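Local atomic coordinates of XC6422 protein (Xanthomonas campestris, PDB entry 2FUK), a protein that is probably a hydrolase, a small serine alpha/beta-hydrolase without a lid. Residues Ala40-Pro45 / Lys56-Ala61; Trp114-Ser119 / Val136-Ala141. One frame throughout, in Å; residues are numbered along the deposited sequence.

How the interactions relate
From the N terminus, strand 38-43 runs into a loop and then helix 56-66. Interaction 1 closes this first loop by laying the helix over the end of the strand. The chain then passes through strand 71-75 and helix 92-107 before strand 112-118. Interaction 2 closes a second loop, made mostly of helix 120-132, by pairing strands 112-118 and 136-140. The two loops follow in series and neither encloses the other. They meet in space because strands 38-43 and 112-118 are neighbours in the central sheet, with probable hydrogen bonds between Ile41 and Ala116 and between Cys43 and Ala116. Val57 and Pro45 also pack on Phe118.

Interaction 1 (Ala40-Pro45 / Lys56-Ala61); sequences AIVCHP and KVVTMA
Val42 and Val58 meet methyl to methyl. CG1 of Val42 lies 3.7 Å from CG1 of Val58, and the two side chains run antiparallel alongside each other. With CG1 anti to the backbone N in both residues (chi1 -179° in Val42, 169° in Val58), each valine turns that methyl to the other. CG2 of Val58 turns instead to the loop just past the strand. Val58 CG2 sits 3.7 Å from His44 CA and 3.8 Å from Pro45 CD. Val58 thus touches the strand with one branch and the loop with the other. Ala61, one turn further along the helix, adds a looser contact, its CB 4.4 Å from CG1 of Val42. These buried, apolar contacts belong to the beta-alpha-beta unit of strand 38-43, helix 56-66 and strand 71-75, a building block of the alpha/beta-hydrolase fold. The helix segment runs nearly antiparallel to the strand segment, at 167°, with 8.7 Å between their axes. Of the His44 side chain, CB joins the contact; the imidazole leads away, its ND1 hydrogen-bonded to Phe75 O and its ring edge-to-face with Phe77. At the helix start, Lys56 forms a salt bridge with Asp32 of the second subunit.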
loop_
_atom_site.group_PDB
_atom_site.type_symbol
_atom_site.label_atom_id
_atom_site.label_comp_id
_atom_site.label_asym_id
_atom_site.label_seq_id
_atom_site.Cartn_x
_atom_site.Cartn_y
_atom_site.Cartn_z
ATOM N N ALA A 40 15.739 -8.006 -0.893
ATOM C CA ALA A 40 16.106 -7.207 0.264
ATOM C C ALA A 40 15.866 -7.984 1.547
ATOM O O ALA A 40 14.940 -8.789 1.627
ATOM C CB ALA A 40 15.288 -5.921 0.286
ATOM N N ILE A 41 16.723 -7.757 2.537
ATOM C CA ILE A 41 16.579 -8.399 3.840
ATOM C C ILE A 41 16.285 -7.274 4.820
ATOM O O ILE A 41 16.970 -6.252 4.814
ATOM C CB ILE A 41 17.878 -9.114 4.281
ATOM C CG1 ILE A 41 18.230 -10.215 3.282
ATOM C CG2 ILE A 41 17.684 -9.743 5.666
ATOM C CD1 ILE A 41 19.586 -10.850 3.526
ATOM N N VAL A 42 15.261 -7.459 5.648
ATOM C CA VAL A 42 14.865 -6.453 6.631
ATOM C C VAL A 42 15.102 -6.986 8.043
ATOM O O VAL A 42 14.557 -8.027 8.415
ATOM C CB VAL A 42 13.367 -6.086 6.473
ATOM C CG1 VAL A 42 12.980 -5.010 7.482
ATOM C CG2 VAL A 42 13.097 -5.604 5.052
ATOM N N CYS A 43 15.911 -6.267 8.821
ATOM C CA CYS A 43 16.252 -6.667 10.189
ATOM C C CYS A 43 15.364 -5.992 11.235
ATOM O O CYS A 43 15.055 -4.804 11.125
ATOM C CB CYS A 43 17.721 -6.348 10.473
ATOM S SG CYS A 43 18.905 -7.158 9.345
ATOM N N HIS A 44 14.989 -6.754 12.261
ATOM C CA HIS A 44 14.103 -6.263 13.312
ATOM C C HIS A 44 14.784 -5.585 14.511
ATOM O O HIS A 44 16.000 -5.681 14.695
ATOM C CB HIS A 44 13.191 -7.411 13.792
ATOM C CG HIS A 44 13.887 -8.446 14.621
ATOM N ND1 HIS A 44 14.087 -9.741 14.192
ATOM C CD2 HIS A 44 14.404 -8.381 15.869
ATOM C CE1 HIS A 44 14.698 -10.427 15.144
ATOM N NE2 HIS A 44 14.902 -9.623 16.172
ATOM N N PRO A 45 13.995 -4.881 15.341
ATOM C CA PRO A 45 14.497 -4.175 16.524
ATOM C C PRO A 45 14.842 -5.063 17.719
ATOM O O PRO A 45 14.646 -6.279 17.672
ATOM C CB PRO A 45 13.378 -3.173 16.817
ATOM C CG PRO A 45 12.159 -3.916 16.414
ATOM C CD PRO A 45 12.581 -4.538 15.097
ATOM N N LYS A 56 5.509 -4.361 13.369
ATOM C CA LYS A 56 4.771 -3.564 12.383
ATOM C C LYS A 56 5.640 -2.654 11.502
ATOM O O LYS A 56 5.347 -2.464 10.316
ATOM C CB LYS A 56 3.698 -2.731 13.090
ATOM C CG LYS A 56 2.673 -3.544 13.892
ATOM C CD LYS A 56 1.805 -2.608 14.752
ATOM C CE LYS A 56 0.833 -3.353 15.669
ATOM N NZ LYS A 56 -0.177 -4.162 14.935
ATOM N N VAL A 57 6.692 -2.073 12.070
ATOM C CA VAL A 57 7.572 -1.215 11.276
ATOM C C VAL A 57 8.331 -2.095 10.276
ATOM O O VAL A 57 8.520 -1.723 9.120
ATOM C CB VAL A 57 8.577 -0.464 12.178
ATOM C CG1 VAL A 57 9.529 0.370 11.333
ATOM C CG2 VAL A 57 7.822 0.410 13.152
ATOM N N VAL A 58 8.768 -3.265 10.735
ATOM C CA VAL A 58 9.484 -4.199 9.878
ATOM C C VAL A 58 8.613 -4.658 8.710
ATOM O O VAL A 58 9.069 -4.677 7.565
ATOM C CB VAL A 58 9.946 -5.443 10.677
ATOM C CG1 VAL A 58 10.459 -6.522 9.731
ATOM C CG2 VAL A 58 11.039 -5.045 11.657
ATOM N N THR A 59 7.365 -5.030 8.988
ATOM C CA THR A 59 6.500 -5.494 7.910
ATOM C C THR A 59 6.052 -4.392 6.958
ATOM O O THR A 59 5.800 -4.670 5.792
ATOM C CB THR A 59 5.266 -6.260 8.440
ATOM O OG1 THR A 59 4.507 -5.430 9.322
ATOM C CG2 THR A 59 5.716 -7.517 9.175
ATOM N N MET A 60 5.952 -3.150 7.430
ATOM C CA MET A 60 5.565 -2.079 6.514
ATOM C C MET A 60 6.763 -1.741 5.635
ATOM O O MET A 60 6.600 -1.365 4.479
ATOM C CB MET A 60 5.092 -0.826 7.254
ATOM C CG MET A 60 4.737 0.328 6.312
ATOM S SD MET A 60 3.465 -0.108 5.050
ATOM C CE MET A 60 2.158 1.103 5.445
ATOM N N ALA A 61 7.967 -1.870 6.185
ATOM C CA ALA A 61 9.161 -1.598 5.399
ATOM C C ALA A 61 9.223 -2.666 4.317
ATOM O O ALA A 61 9.578 -2.384 3.173
ATOM C CB ALA A 61 10.415 -1.664 6.279
#

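Interaction 2 (Trp114-Ser119 / Val136-Ala141); sequences WLAGFS and VLISIA
Leu115 and Val136 begin a ladder of backbone hydrogen bonds between two parallel strands. Leu115 N donates to Val136 O, and Ile138 N returns a bond to Leu115 O at 2.8 Å. Gly117 N then bonds to Ile138 O, Ile140 N to Gly117 O, and Ser119 N to Ile140 O. The bond from Ser119 N to Ile140 O is nearly straight (175° at the hydrogen) and 2.8 Å long. Alpha-carbon contacts to carbonyl oxygens fill in between, such as Ala116 CA to Ile138 O at 3.1 Å.

Helix 120-132 connects the strands in a right-handed beta-alpha-beta crossover. Gly117, Ser119 and Gly121 match the GxSxG nucleophile elbow of alpha/beta-hydrolases. Ser119, with positive phi (55°), stands right before the helix and is probably the nucleophile, in a likely triad with His195 and Asp166.

The ring contact at the start of the pair is CH-pi. Val136 CB lies over one face of the Trp114 indole, 3.5 Å from the centroid of the five-membered ring. Val136 CG2 reaches further across that face, 3.4 Å from Trp114 CE2.

Other apolar contacts divide between the two faces of the sheet. Ala116 CB meets Ile138 CB at 3.6 Å on the face shared with Trp114 and Phe118. Leu137 CD1 packs against Leu115 CB on the face covered by helix 120-132. Phe118 CG is anti to the backbone N (chi1 169°), which sets the ring beside Ile140 and Ala141. Ile140 O and Ala141 CB meet the ring at its edge, Ala141 CB 3.8 Å from Phe118 CE1. The Phe118 ring also meets His195.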
loop_
_atom_site.group_PDB
_atom_site.type_symbol
_atom_site.label_atom_id
_atom_site.label_comp_id
_atom_site.label_asym_id
_atom_site.label_seq_id
_atom_site.Cartn_x
_atom_site.Cartn_y
_atom_site.Cartn_z
ATOM N N TRP A 114 19.802 -5.748 -1.209
ATOM C CA TRP A 114 19.487 -4.535 -0.466
ATOM C C TRP A 114 19.325 -4.943 0.995
ATOM O O TRP A 114 18.816 -6.018 1.287
ATOM C CB TRP A 114 18.178 -3.917 -0.960
ATOM C CG TRP A 114 18.286 -3.162 -2.255
ATOM C CD1 TRP A 114 19.199 -3.360 -3.255
ATOM C CD2 TRP A 114 17.386 -2.155 -2.726
ATOM N NE1 TRP A 114 18.912 -2.539 -4.325
ATOM C CE2 TRP A 114 17.805 -1.791 -4.025
ATOM C CE3 TRP A 114 16.259 -1.527 -2.177
ATOM C CZ2 TRP A 114 17.134 -0.822 -4.788
ATOM C CZ3 TRP A 114 15.594 -0.566 -2.934
ATOM C CH2 TRP A 114 16.036 -0.225 -4.225
ATOM N N LEU A 115 19.776 -4.089 1.908
ATOM C CA LEU A 115 19.651 -4.360 3.333
ATOM C C LEU A 115 18.910 -3.204 3.983
ATOM O O LEU A 115 19.087 -2.048 3.603
ATOM C CB LEU A 115 21.032 -4.510 3.993
ATOM C CG LEU A 115 21.913 -5.707 3.624
ATOM C CD1 LEU A 115 23.216 -5.646 4.428
ATOM C CD2 LEU A 115 21.177 -7.001 3.918
ATOM N N ALA A 116 18.063 -3.523 4.954
ATOM C CA ALA A 116 17.319 -2.503 5.678
ATOM C C ALA A 116 17.152 -2.991 7.104
ATOM O O ALA A 116 17.228 -4.188 7.376
ATOM C CB ALA A 116 15.947 -2.278 5.038
ATOM N N GLY A 117 16.928 -2.061 8.018
ATOM C CA GLY A 117 16.749 -2.453 9.396
ATOM C C GLY A 117 16.116 -1.340 10.187
ATOM O O GLY A 117 16.234 -0.173 9.828
ATOM N N PHE A 118 15.439 -1.718 11.262
ATOM C CA PHE A 118 14.790 -0.766 12.147
ATOM C C PHE A 118 15.444 -0.818 13.528
ATOM O O PHE A 118 15.520 -1.883 14.145
ATOM C CB PHE A 118 13.295 -1.096 12.240
ATOM C CG PHE A 118 12.561 -0.341 13.320
ATOM C CD1 PHE A 118 12.777 1.020 13.520
ATOM C CD2 PHE A 118 11.635 -0.999 14.125
ATOM C CE1 PHE A 118 12.083 1.716 14.507
ATOM C CE2 PHE A 118 10.930 -0.311 15.120
ATOM C CZ PHE A 118 11.153 1.047 15.312
ATOM N N SER A 119 15.920 0.341 13.980
ATOM C CA SER A 119 16.562 0.515 15.288
ATOM C C SER A 119 17.727 -0.463 15.473
ATOM O O SER A 119 18.747 -0.337 14.792
ATOM C CB SER A 119 15.513 0.359 16.400
ATOM O OG SER A 119 15.857 1.104 17.558
ATOM N N VAL A 136 22.100 -1.235 -1.760
ATOM C CA VAL A 136 21.354 -0.189 -1.074
ATOM C C VAL A 136 21.206 -0.554 0.398
ATOM O O VAL A 136 20.990 -1.722 0.733
ATOM C CB VAL A 136 19.929 -0.021 -1.667
ATOM C CG1 VAL A 136 19.048 0.794 -0.710
ATOM C CG2 VAL A 136 19.999 0.669 -3.012
ATOM N N LEU A 137 21.338 0.443 1.270
ATOM C CA LEU A 137 21.173 0.240 2.709
ATOM C C LEU A 137 20.102 1.206 3.198
ATOM O O LEU A 137 20.132 2.384 2.853
ATOM C CB LEU A 137 22.471 0.524 3.462
ATOM C CG LEU A 137 22.398 0.402 4.990
ATOM C CD1 LEU A 137 22.144 -1.047 5.391
ATOM C CD2 LEU A 137 23.702 0.897 5.600
ATOM N N ILE A 138 19.155 0.708 3.989
ATOM C CA ILE A 138 18.100 1.558 4.529
ATOM C C ILE A 138 18.128 1.447 6.043
ATOM O O ILE A 138 18.040 0.347 6.589
ATOM C CB ILE A 138 16.713 1.120 4.022
ATOM C CG1 ILE A 138 16.658 1.245 2.501
ATOM C CG2 ILE A 138 15.631 1.976 4.662
ATOM C CD1 ILE A 138 15.530 0.459 1.878
ATOM N N SER A 139 18.272 2.586 6.717
ATOM C CA SER A 139 18.315 2.608 8.176
ATOM C C SER A 139 17.133 3.386 8.723
ATOM O O SER A 139 17.016 4.579 8.481
ATOM C CB SER A 139 19.604 3.277 8.666
ATOM O OG SER A 139 20.743 2.676 8.084
ATOM N N ILE A 140 16.260 2.704 9.451
ATOM C CA ILE A 140 15.100 3.342 10.046
ATOM C C ILE A 140 15.396 3.495 11.536
ATOM O O ILE A 140 15.557 2.509 12.247
ATOM C CB ILE A 140 13.838 2.481 9.846
ATOM C CG1 ILE A 140 13.630 2.212 8.347
ATOM C CG2 ILE A 140 12.631 3.192 10.444
ATOM C CD1 ILE A 140 12.501 1.233 8.039
ATOM N N ALA A 141 15.471 4.740 11.990
ATOM C CA ALA A 141 15.765 5.052 13.380
ATOM C C ALA A 141 17.082 4.436 13.856
ATOM O O ALA A 141 17.112 3.701 14.850
ATOM C CB ALA A 141 14.617 4.599 14.276
#